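BspA (BspA_V) (Streptococcus agalactiae serotype III, PDB 5DZ8) is a cell wall-anchored adhesin of the antigen I/II family, represented here by its variable domain, and probably mediates attachment of the bacterium to surfaces. Local coordinates at residues V73-L78 with N124-L129. Numbering follows the deposited sequence.
Sequences VDSVTL and NKTLQL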
loop_
_atom_site.group_PDB
_atom_site.type_symbol
_atom_site.label_atom_id
_atom_site.label_comp_id
_atom_site.label_asym_id
_atom_site.label_seq_id
_atom_site.Cartn_x
_atom_site.Cartn_y
_atom_site.Cartn_z
ATOM N N VAL A 73 -10.401 -19.260 -26.382
ATOM C CA VAL A 73 -10.087 -17.991 -25.769
ATOM C C VAL A 73 -8.588 -17.805 -25.933
ATOM O O VAL A 73 -7.821 -18.257 -25.101
ATOM C CB VAL A 73 -10.491 -17.955 -24.305
ATOM C CG1 VAL A 73 -10.372 -16.536 -23.733
ATOM C CG2 VAL A 73 -11.901 -18.495 -24.137
ATOM N N ASP A 74 -8.209 -17.089 -26.989
ATOM C CA ASP A 74 -6.823 -17.005 -27.440
ATOM C C ASP A 74 -5.999 -16.101 -26.558
ATOM O O ASP A 74 -4.978 -16.544 -26.017
ATOM C CB ASP A 74 -6.759 -16.574 -28.895
ATOM C CG ASP A 74 -7.444 -17.584 -29.817
ATOM O OD1 ASP A 74 -7.130 -18.803 -29.702
ATOM O OD2 ASP A 74 -8.352 -17.174 -30.601
ATOM N N SER A 75 -6.487 -14.883 -26.340
ATOM C CA SER A 75 -5.798 -13.926 -25.527
ATOM C C SER A 75 -6.742 -12.827 -25.084
ATOM O O SER A 75 -7.879 -12.806 -25.493
ATOM C CB SER A 75 -4.681 -13.342 -26.374
ATOM O OG SER A 75 -5.270 -12.609 -27.453
ATOM N N VAL A 76 -6.233 -11.882 -24.302
ATOM C CA VAL A 76 -6.989 -10.724 -23.923
ATOM C C VAL A 76 -6.115 -9.473 -23.995
ATOM O O VAL A 76 -4.986 -9.489 -23.525
ATOM C CB VAL A 76 -7.606 -10.867 -22.530
ATOM C CG1 VAL A 76 -6.561 -11.203 -21.464
ATOM C CG2 VAL A 76 -8.360 -9.597 -22.167
ATOM N N THR A 77 -6.648 -8.409 -24.614
ATOM C CA THR A 77 -5.883 -7.242 -24.824
ATOM C C THR A 77 -6.435 -6.143 -23.968
ATOM O O THR A 77 -7.626 -5.930 -23.970
ATOM C CB THR A 77 -5.916 -6.830 -26.307
ATOM O OG1 THR A 77 -5.297 -7.862 -27.065
ATOM C CG2 THR A 77 -5.109 -5.548 -26.514
ATOM N N LEU A 78 -5.575 -5.455 -23.233
ATOM C CA LEU A 78 -5.957 -4.216 -22.586
ATOM C C LEU A 78 -5.537 -3.000 -23.431
ATOM O O LEU A 78 -4.377 -2.882 -23.798
ATOM C CB LEU A 78 -5.351 -4.104 -21.199
ATOM C CG LEU A 78 -5.769 -5.091 -20.083
ATOM C CD1 LEU A 78 -7.281 -5.250 -19.886
ATOM C CD2 LEU A 78 -5.146 -6.446 -20.308
ATOM N N ASN A 124 -2.138 -1.091 -24.395
ATOM C CA ASN A 124 -2.021 -1.953 -25.563
ATOM C C ASN A 124 -1.258 -3.237 -25.298
ATOM O O ASN A 124 -0.421 -3.617 -26.064
ATOM C CB ASN A 124 -1.457 -1.171 -26.752
ATOM C CG ASN A 124 -2.398 -0.099 -27.237
ATOM O OD1 ASN A 124 -3.613 -0.133 -26.993
ATOM N ND2 ASN A 124 -1.847 0.883 -27.928
ATOM N N LYS A 125 -1.583 -3.906 -24.200
ATOM C CA LYS A 125 -0.959 -5.171 -23.806
ATOM C C LYS A 125 -1.862 -6.356 -24.013
ATOM O O LYS A 125 -3.001 -6.336 -23.552
ATOM C CB LYS A 125 -0.451 -5.077 -22.387
ATOM C CG LYS A 125 0.852 -4.262 -22.353
ATOM C CD LYS A 125 1.199 -3.832 -20.944
ATOM C CE LYS A 125 2.697 -3.842 -20.647
ATOM N NZ LYS A 125 3.283 -2.527 -20.931
ATOM N N THR A 126 -1.359 -7.345 -24.774
ATOM C CA THR A 126 -1.988 -8.588 -25.029
ATOM C C THR A 126 -1.355 -9.683 -24.203
ATOM O O THR A 126 -0.167 -9.836 -24.249
ATOM C CB THR A 126 -1.899 -8.914 -26.497
ATOM O OG1 THR A 126 -2.492 -7.835 -27.181
ATOM C CG2 THR A 126 -2.671 -10.199 -26.809
ATOM N N LEU A 127 -2.163 -10.363 -23.405
ATOM C CA LEU A 127 -1.786 -11.443 -22.562
ATOM C C LEU A 127 -2.352 -12.725 -23.152
ATOM O O LEU A 127 -3.576 -12.888 -23.296
ATOM C CB LEU A 127 -2.382 -11.239 -21.184
ATOM C CG LEU A 127 -2.381 -9.838 -20.543
ATOM C CD1 LEU A 127 -2.812 -9.942 -19.087
ATOM C CD2 LEU A 127 -1.054 -9.127 -20.612
ATOM N N GLN A 128 -1.470 -13.660 -23.464
ATOM C CA GLN A 128 -1.862 -14.936 -24.087
ATOM C C GLN A 128 -2.544 -15.858 -23.064
ATOM O O GLN A 128 -2.179 -15.885 -21.936
ATOM C CB GLN A 128 -0.667 -15.613 -24.753
ATOM C CG GLN A 128 -0.046 -14.778 -25.866
ATOM C CD GLN A 128 -0.863 -14.775 -27.153
ATOM O OE1 GLN A 128 -1.386 -15.792 -27.588
ATOM N NE2 GLN A 128 -0.954 -13.623 -27.776
ATOM N N LEU A 129 -3.580 -16.551 -23.491
ATOM C CA LEU A 129 -4.364 -17.394 -22.637
ATOM C C LEU A 129 -4.362 -18.762 -23.235
ATOM O O LEU A 129 -4.126 -19.681 -22.517
ATOM C CB LEU A 129 -5.840 -16.866 -22.528
ATOM C CG LEU A 129 -5.989 -15.474 -21.927
ATOM C CD1 LEU A 129 -7.379 -14.920 -22.082
ATOM C CD2 LEU A 129 -5.599 -15.487 -20.466
#
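The carboxamide of Q128 lies with one flat face over S75, and CB of S75 sits almost squarely beneath it, 4.0 Å from NE2 of Q128. A bend at chi2 (-76°) carries CD of Q128 back toward the neighbouring strand. Beside this pair, CG2 of T126 comes within 3.6 Å of OG of S75, and OG1 of T126 meets OG1 of T77 at 2.8 Å in a hydrogen bond. N58 ND2 bonds both S75 OG and T77 OG1, extending the polar row onto strand 47-63.

The example illustrates how successive residues of a strand point to opposite faces, so one pairing can be polar on one side and apolar on the other. Here 119-135, outermost within this chain in the six-stranded sheet of the variable domain, pairs with 69-85. V76 and L127 form a hydrogen-bonded pair through both of their backbone N-H groups, the bond from L127 N to V76 O being nearly straight (175°). The pattern continues to L78 and K125. A G1 bulge, N124 and K125 both facing L78, breaks this ladder at one end; across 69-85, D74 and S75 form a classic bulge opposite N58.

The face of V76, L78 and L127 is largely apolar, the end of K125 leading away from it. CD1 of L129 fits between two valines, 3.8 Å from CG1 of V73 and 3.9 Å from CG1 of V76. CG1 of V76, lodged between its own backbone N and carbonyl carbon (chi1 55°), touches CB of L127 as well. Strand 144-167 of the second sheet packs here, F147 against L78 and L127, V146 against L129, while Y165 of the second subunit touches V73.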